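Local coordinates for protein halohydrin epoxidase A (Corynebacterium sp., PDB 4Z9F) that probably catalyses the interconversion of vicinal halohydrins and epoxides, releasing hydrogen halide, on a Rossmann-like fold related to the short-chain dehydrogenases, at residues Val129-Ser134 and Ala152-Leu157; Leu171-Gly176 and Gln234-Thr239. The protein carries 1 engineered substitution. All coordinates share one frame; numbering follows the deposited sequence.

Contact 1. Residues Val129-Ser134 and Ala152-Leu157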
ATOM      1  N   VAL C 129      19.724  11.141   3.635  1.00 20.48           N
ATOM      2  CA  VAL C 129      19.184  11.062   4.974  1.00 18.18           C
ATOM      3  C   VAL C 129      18.386   9.766   5.000  1.00 25.38           C
ATOM      4  O   VAL C 129      17.375   9.640   4.292  1.00 18.45           O
ATOM      5  CB  VAL C 129      18.322  12.282   5.330  1.00 22.20           C
ATOM      6  CG1 VAL C 129      17.909  12.250   6.782  1.00 20.68           C
ATOM      7  CG2 VAL C 129      19.078  13.595   5.020  1.00 20.03           C
ATOM      8  N   ILE C 130      18.872   8.788   5.767  1.00 21.29           N
ATOM      9  CA  ILE C 130      18.289   7.451   5.822  1.00 21.11           C
ATOM     10  C   ILE C 130      17.670   7.268   7.195  1.00 25.38           C
ATOM     11  O   ILE C 130      18.371   7.343   8.212  1.00 22.66           O
ATOM     12  CB  ILE C 130      19.342   6.371   5.545  1.00 23.10           C
ATOM     13  CG1 ILE C 130      19.957   6.596   4.169  1.00 22.86           C
ATOM     14  CG2 ILE C 130      18.715   4.980   5.628  1.00 23.37           C
ATOM     15  CD1 ILE C 130      21.261   5.925   3.983  1.00 18.29           C
ATOM     16  N   PHE C 131      16.361   7.031   7.232  1.00 20.34           N
ATOM     17  CA  PHE C 131      15.640   6.866   8.482  1.00 20.47           C
ATOM     18  C   PHE C 131      15.464   5.378   8.753  1.00 20.70           C
ATOM     19  O   PHE C 131      14.927   4.650   7.909  1.00 22.85           O
ATOM     20  CB  PHE C 131      14.286   7.574   8.428  1.00 18.17           C
ATOM     21  CG  PHE C 131      14.393   9.070   8.398  1.00 17.93           C
ATOM     22  CD1 PHE C 131      14.657   9.744   7.211  1.00 19.74           C
ATOM     23  CD2 PHE C 131      14.208   9.809   9.558  1.00 16.96           C
ATOM     24  CE1 PHE C 131      14.741  11.140   7.184  1.00 15.50           C
ATOM     25  CE2 PHE C 131      14.308  11.204   9.539  1.00 21.84           C
ATOM     26  CZ  PHE C 131      14.568  11.865   8.351  1.00 19.13           C
ATOM     27  N   ILE C 132      15.941   4.920   9.907  1.00 18.10           N
ATOM     28  CA  ILE C 132      15.688   3.547  10.328  1.00 19.50           C
ATOM     29  C   ILE C 132      14.385   3.547  11.105  1.00 20.51           C
ATOM     30  O   ILE C 132      14.278   4.185  12.158  1.00 20.30           O
ATOM     31  CB  ILE C 132      16.839   2.980  11.174  1.00 19.19           C
ATOM     32  CG1 ILE C 132      18.196   3.330  10.562  1.00 19.07           C
ATOM     33  CG2 ILE C 132      16.670   1.456  11.330  1.00 21.72           C
ATOM     34  CD1 ILE C 132      18.559   2.642   9.249  1.00 18.32           C
ATOM     35  N   THR C 133      13.382   2.846  10.571  1.00 21.56           N
ATOM     36  CA  THR C 133      12.054   2.858  11.164  1.00 19.86           C
ATOM     37  C   THR C 133      11.732   1.436  11.606  1.00 20.96           C
ATOM     38  O   THR C 133      12.421   0.885  12.472  1.00 20.47           O
ATOM     39  CB  THR C 133      11.026   3.429  10.174  1.00 20.19           C
ATOM     40  OG1 THR C 133      10.917   2.591   9.012  1.00 18.99           O
ATOM     41  CG2 THR C 133      11.480   4.828   9.715  1.00 19.21           C
ATOM     42  N   SER C 134      10.739   0.811  10.989  1.00 20.27           N
ATOM     43  CA  SER C 134      10.340  -0.527  11.404  1.00 15.93           C
ATOM     44  C   SER C 134       9.411  -1.082  10.340  1.00 18.95           C
ATOM     45  O   SER C 134       8.799  -0.324   9.584  1.00 20.13           O
ATOM     46  CB  SER C 134       9.633  -0.511  12.757  1.00 20.81           C
ATOM     47  OG  SER C 134       9.134  -1.805  13.049  1.00 21.42           O
ATOM     48  N   ALA C 152       5.067   4.893  11.609  1.00 17.96           N
ATOM     49  CA  ALA C 152       4.400   5.248  10.352  1.00 20.01           C
ATOM     50  C   ALA C 152       4.478   6.744  10.082  1.00 20.12           C
ATOM     51  O   ALA C 152       4.563   7.163   8.922  1.00 18.47           O
ATOM     52  CB  ALA C 152       2.939   4.789  10.369  1.00 16.67           C
ATOM     53  N   ALA C 153       4.425   7.566  11.129  1.00 19.15           N
ATOM     54  CA  ALA C 153       4.577   9.005  10.918  1.00 20.94           C
ATOM     55  C   ALA C 153       5.909   9.318  10.250  1.00 21.29           C
ATOM     56  O   ALA C 153       5.972  10.137   9.328  1.00 18.87           O
ATOM     57  CB  ALA C 153       4.447   9.762  12.247  1.00 18.95           C
ATOM     58  N   THR C 154       6.982   8.651  10.679  1.00 20.10           N
ATOM     59  CA  THR C 154       8.303   8.944  10.138  1.00 20.61           C
ATOM     60  C   THR C 154       8.503   8.348   8.746  1.00 18.74           C
ATOM     61  O   THR C 154       9.239   8.906   7.925  1.00 17.44           O
ATOM     62  CB  THR C 154       9.368   8.460  11.123  1.00 21.07           C
ATOM     63  OG1 THR C 154       9.187   9.153  12.361  1.00 19.44           O
ATOM     64  CG2 THR C 154      10.743   8.727  10.611  1.00 17.62           C
ATOM     65  N   VAL C 155       7.838   7.243   8.435  1.00 21.98           N
ATOM     66  CA  VAL C 155       7.857   6.797   7.050  1.00 17.56           C
ATOM     67  C   VAL C 155       7.155   7.820   6.166  1.00 14.99           C
ATOM     68  O   VAL C 155       7.629   8.144   5.073  1.00 17.69           O
ATOM     69  CB  VAL C 155       7.216   5.403   6.932  1.00 18.91           C
ATOM     70  CG1 VAL C 155       7.168   4.966   5.467  1.00 17.35           C
ATOM     71  CG2 VAL C 155       8.008   4.383   7.761  1.00 16.27           C
ATOM     72  N   ALA C 156       6.007   8.329   6.623  1.00 18.55           N
ATOM     73  CA  ALA C 156       5.267   9.340   5.872  1.00 20.10           C
ATOM     74  C   ALA C 156       6.048  10.642   5.769  1.00 20.57           C
ATOM     75  O   ALA C 156       5.913  11.375   4.779  1.00 19.94           O
ATOM     76  CB  ALA C 156       3.911   9.588   6.537  1.00 20.69           C
ATOM     77  N   LEU C 157       6.861  10.953   6.780  1.00 17.59           N
ATOM     78  CA  LEU C 157       7.731  12.122   6.677  1.00 21.38           C
ATOM     79  C   LEU C 157       8.718  11.957   5.529  1.00 20.32           C
ATOM     80  O   LEU C 157       8.914  12.876   4.723  1.00 18.55           O
ATOM     81  CB  LEU C 157       8.459  12.347   8.002  1.00 20.01           C
ATOM     82  CG  LEU C 157       9.615  13.360   8.020  1.00 18.37           C
ATOM     83  CD1 LEU C 157       9.062  14.774   8.039  1.00 19.00           C
ATOM     84  CD2 LEU C 157      10.486  13.096   9.236  1.00 18.38           C
TER

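Contact 2. Residues Leu171-Gly176 and Gln234-Thr239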
ATOM      1  N   LEU C 171      18.493  13.392  -0.499  1.00 19.12           N
ATOM      2  CA  LEU C 171      17.742  12.189  -0.865  1.00 16.41           C
ATOM      3  C   LEU C 171      17.344  11.414   0.387  1.00 18.82           C
ATOM      4  O   LEU C 171      18.214  10.955   1.138  1.00 20.25           O
ATOM      5  CB  LEU C 171      18.573  11.308  -1.802  1.00 16.64           C
ATOM      6  CG  LEU C 171      19.191  12.044  -2.990  1.00 21.89           C
ATOM      7  CD1 LEU C 171      19.984  11.087  -3.829  1.00 18.53           C
ATOM      8  CD2 LEU C 171      18.107  12.703  -3.825  1.00 18.44           C
ATOM      9  N   LEU C 172      16.031  11.274   0.611  1.00 20.78           N
ATOM     10  CA  LEU C 172      15.491  10.671   1.821  1.00 17.87           C
ATOM     11  C   LEU C 172      15.035   9.242   1.541  1.00 17.69           C
ATOM     12  O   LEU C 172      14.535   8.945   0.448  1.00 16.02           O
ATOM     13  CB  LEU C 172      14.320  11.496   2.372  1.00 17.14           C
ATOM     14  CG  LEU C 172      14.660  12.623   3.360  1.00 24.40           C
ATOM     15  CD1 LEU C 172      15.627  13.674   2.796  1.00 22.36           C
ATOM     16  CD2 LEU C 172      13.391  13.285   3.893  1.00 22.20           C
ATOM     17  N   TYR C 173      15.221   8.359   2.530  1.00 16.84           N
ATOM     18  CA  TYR C 173      14.790   6.966   2.427  1.00 19.01           C
ATOM     19  C   TYR C 173      14.370   6.482   3.806  1.00 20.23           C
ATOM     20  O   TYR C 173      14.824   6.996   4.830  1.00 19.41           O
ATOM     21  CB  TYR C 173      15.885   6.020   1.912  1.00 16.40           C
ATOM     22  CG  TYR C 173      16.663   6.480   0.701  1.00 20.43           C
ATOM     23  CD1 TYR C 173      16.311   6.050  -0.579  1.00 19.09           C
ATOM     24  CD2 TYR C 173      17.756   7.331   0.834  1.00 20.20           C
ATOM     25  CE1 TYR C 173      17.014   6.463  -1.688  1.00 19.64           C
ATOM     26  CE2 TYR C 173      18.473   7.743  -0.267  1.00 20.11           C
ATOM     27  CZ  TYR C 173      18.094   7.313  -1.527  1.00 22.18           C
ATOM     28  OH  TYR C 173      18.808   7.715  -2.633  1.00 25.73           O
ATOM     29  N   ALA C 174      13.511   5.466   3.826  1.00 16.75           N
ATOM     30  CA  ALA C 174      13.157   4.784   5.061  1.00 18.23           C
ATOM     31  C   ALA C 174      13.467   3.302   4.920  1.00 19.44           C
ATOM     32  O   ALA C 174      13.209   2.699   3.877  1.00 19.33           O
ATOM     33  CB  ALA C 174      11.681   4.989   5.423  1.00 18.26           C
ATOM     34  N   ILE C 175      14.061   2.728   5.956  1.00 18.07           N
ATOM     35  CA  ILE C 175      14.282   1.293   6.030  1.00 18.50           C
ATOM     36  C   ILE C 175      13.419   0.754   7.157  1.00 18.50           C
ATOM     37  O   ILE C 175      13.377   1.336   8.252  1.00 19.67           O
ATOM     38  CB  ILE C 175      15.766   0.953   6.239  1.00 23.46           C
ATOM     39  CG1 ILE C 175      16.603   1.571   5.122  1.00 17.87           C
ATOM     40  CG2 ILE C 175      15.956  -0.563   6.286  1.00 14.67           C
ATOM     41  CD1 ILE C 175      18.102   1.382   5.279  1.00 21.61           C
ATOM     42  N   GLY C 176      12.693  -0.333   6.874  1.00 18.92           N
ATOM     43  CA  GLY C 176      11.796  -0.931   7.835  1.00 19.84           C
ATOM     44  C   GLY C 176      12.216  -2.345   8.181  1.00 17.08           C
ATOM     45  O   GLY C 176      11.804  -3.322   7.540  1.00 19.35           O
ATOM     46  N   GLN C 234      11.215   6.443  -0.839  1.00 21.94           N
ATOM     47  CA  GLN C 234      10.345   5.319  -0.538  1.00 19.75           C
ATOM     48  C   GLN C 234      10.882   4.526   0.648  1.00 20.23           C
ATOM     49  O   GLN C 234      12.002   4.731   1.129  1.00 19.23           O
ATOM     50  CB  GLN C 234      10.184   4.398  -1.752  1.00 18.55           C
ATOM     51  CG  GLN C 234      11.447   3.652  -2.171  1.00 22.47           C
ATOM     52  CD  GLN C 234      11.273   2.915  -3.481  1.00 21.88           C
ATOM     53  OE1 GLN C 234      10.399   2.052  -3.609  1.00 20.29           O
ATOM     54  NE2 GLN C 234      12.097   3.255  -4.476  1.00 18.02           N
ATOM     55  N   PHE C 235      10.042   3.604   1.090  1.00 15.63           N
ATOM     56  CA  PHE C 235      10.294   2.686   2.191  1.00 18.15           C
ATOM     57  C   PHE C 235      10.805   1.352   1.648  1.00 19.20           C
ATOM     58  O   PHE C 235      10.274   0.828   0.660  1.00 15.60           O
ATOM     59  CB  PHE C 235       8.979   2.518   2.971  1.00 17.52           C
ATOM     60  CG  PHE C 235       8.960   1.398   3.988  1.00 19.56           C
ATOM     61  CD1 PHE C 235       9.143   1.663   5.342  1.00 18.35           C
ATOM     62  CD2 PHE C 235       8.664   0.092   3.598  1.00 20.26           C
ATOM     63  CE1 PHE C 235       9.057   0.629   6.293  1.00 18.80           C
ATOM     64  CE2 PHE C 235       8.609  -0.937   4.529  1.00 21.26           C
ATOM     65  CZ  PHE C 235       8.795  -0.668   5.884  1.00 20.11           C
ATOM     66  N   PHE C 236      11.831   0.802   2.300  1.00 18.86           N
ATOM     67  CA  PHE C 236      12.392  -0.504   1.952  1.00 17.89           C
ATOM     68  C   PHE C 236      12.220  -1.452   3.131  1.00 17.78           C
ATOM     69  O   PHE C 236      12.766  -1.211   4.214  1.00 21.60           O
ATOM     70  CB  PHE C 236      13.880  -0.416   1.589  1.00 17.50           C
ATOM     71  CG  PHE C 236      14.186   0.552   0.475  1.00 19.86           C
ATOM     72  CD1 PHE C 236      14.885   1.720   0.731  1.00 21.47           C
ATOM     73  CD2 PHE C 236      13.766   0.297  -0.816  1.00 21.29           C
ATOM     74  CE1 PHE C 236      15.156   2.621  -0.284  1.00 23.88           C
ATOM     75  CE2 PHE C 236      14.046   1.190  -1.846  1.00 25.14           C
ATOM     76  CZ  PHE C 236      14.744   2.352  -1.575  1.00 22.59           C
ATOM     77  N   ALA C 237      11.471  -2.528   2.923  1.00 18.41           N
ATOM     78  CA  ALA C 237      11.423  -3.586   3.919  1.00 19.59           C
ATOM     79  C   ALA C 237      12.779  -4.277   4.000  1.00 19.98           C
ATOM     80  O   ALA C 237      13.434  -4.513   2.984  1.00 19.78           O
ATOM     81  CB  ALA C 237      10.341  -4.605   3.565  1.00 20.64           C
ATOM     82  N   PHE C 238      13.204  -4.600   5.219  1.00 22.08           N
ATOM     83  CA  PHE C 238      14.433  -5.363   5.455  1.00 17.02           C
ATOM     84  C   PHE C 238      14.013  -6.470   6.415  1.00 17.50           C
ATOM     85  O   PHE C 238      14.278  -6.408   7.611  1.00 19.20           O
ATOM     86  CB  PHE C 238      15.560  -4.465   6.015  1.00 16.02           C
ATOM     87  CG  PHE C 238      16.892  -5.160   6.158  1.00 14.50           C
ATOM     88  CD1 PHE C 238      17.820  -5.127   5.138  1.00 18.64           C
ATOM     89  CD2 PHE C 238      17.213  -5.834   7.331  1.00 18.39           C
ATOM     90  CE1 PHE C 238      19.048  -5.766   5.270  1.00 21.13           C
ATOM     91  CE2 PHE C 238      18.432  -6.481   7.472  1.00 17.94           C
ATOM     92  CZ  PHE C 238      19.352  -6.440   6.440  1.00 19.45           C
ATOM     93  N   THR C 239      13.310  -7.477   5.878  1.00 18.91           N
ATOM     94  CA  THR C 239      12.594  -8.435   6.711  1.00 16.17           C
ATOM     95  C   THR C 239      12.778  -9.883   6.281  1.00 18.66           C
ATOM     96  O   THR C 239      12.122 -10.753   6.862  1.00 20.59           O
ATOM     97  CB  THR C 239      11.079  -8.136   6.715  1.00 18.37           C
ATOM     98  OG1 THR C 239      10.519  -8.459   5.428  1.00 21.23           O
ATOM     99  CG2 THR C 239      10.790  -6.667   7.051  1.00 20.00           C
TER

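Contact 1. Residues Val129-Ser134 and Ala152-Leu157
T133, T154 and F131 carry this contact, where the end of strand 127-132 meets the helix that follows it, 147-165. T154 reaches out from the helix with its methyl, not its hydroxyl. CG2 stands anti to the backbone N and lands between two residues of the strand, 3.8 Å from CD2 of F131 and 4.1 Å from CG2 of T133. The F131 side chain crosses that of T154 at about a right angle, and the methyl meets the ring obliquely. One turn further along the helix, CD2 of L157 approaches the far part of the same ring, 4.3 Å from CE2 of F131. T133, just past the strand, lies across V155 in turn: its OG1 sits 3.6 Å from CG2 of V155, a van der Waals contact. OG1 occupies the crowded position between the backbone N and the carbonyl carbon (chi1 64°), where it hydrogen-bonds I175 O on the next strand. T154 OG1 likewise bonds outside the contact, to L106 O in helix 96-123. The next residue, S134, packs on Y147 and R151, consistent with the Ser-Tyr-Arg arrangement of halohydrin dehalogenases. Both buried hydroxyls are thus satisfied by outside carbonyls, and no hydrogen bond passes between the two segments, which meet by van der Waals packing: methyls against a ring, against one another, and one against the T133 hydroxyl oxygen.

Contact 2. Residues Leu171-Gly176 and Gln234-Thr239
The carbonyl oxygen of A174 takes two donors from strand 235-238: the N-H of F236, 2.8 Å from A174 O and in the carbonyl plane, and a weaker CA-H...O contact from F235 CA at 3.4 Å. F236 O also takes two, but G176 N, 2.8 Å away with a nearly straight N-H, comes from above the carbonyl plane; the other is the CA-H of I175. A174 N to Q234 O and F238 N to G176 O complete four backbone bonds that zip strand 235-238 parallel to strand 170-177, their directions 24° apart. The last bond approaches well above the G176 carbonyl plane (54°), where strand 235-238 is ending. On the face with I175 and F236, the Y173 and F236 side chains run side by side the same way; CD1 of Y173 lies in the plane of the F236 ring at its edge, 3.6 Å from CE1. Farther along, CG2 of I175 touches CB of F238, and helix 213-224 packs against both. The A174 face is different. F235, with CG anti to its backbone N (chi1 168°), lays its ring along the neighbouring strand, CE1 coming 3.5 Å from CA of G176. The ring fills the place beside G176 where a side chain would stand. At the outer side, Q234 NE2 bonds A237 O of a neighbouring subunit, and the reverse pair forms too. This pairing closes one side of the chain's Rossmann-like sheet. Four N-H groups and four carbonyls are thus paired between these strands, leaving the faces to apolar packing and A237 O to the neighbouring subunit.

Both contacts are core, built on neighbouring strands of one parallel sheet with their centres about 7 Å apart. Contact 1 sets a crossover helix on the sheet, inside the beta-alpha-beta unit of strand 127-132, helix 147-165 and strand 170-177; contact 2 adds the last strand beyond that unit, at the outermost position in the chain. Their chemistry follows: contact 1 uses side chains without any hydrogen bond between its segments, contact 2 uses main-chain bonds first. Strands 127-132 and 170-177 join them through F131 N with Y173 O and T133 N with I175 O, both probable hydrogen bonds, while F235 packs against S134 O and V155. Each contact also borders a different neighbouring subunit.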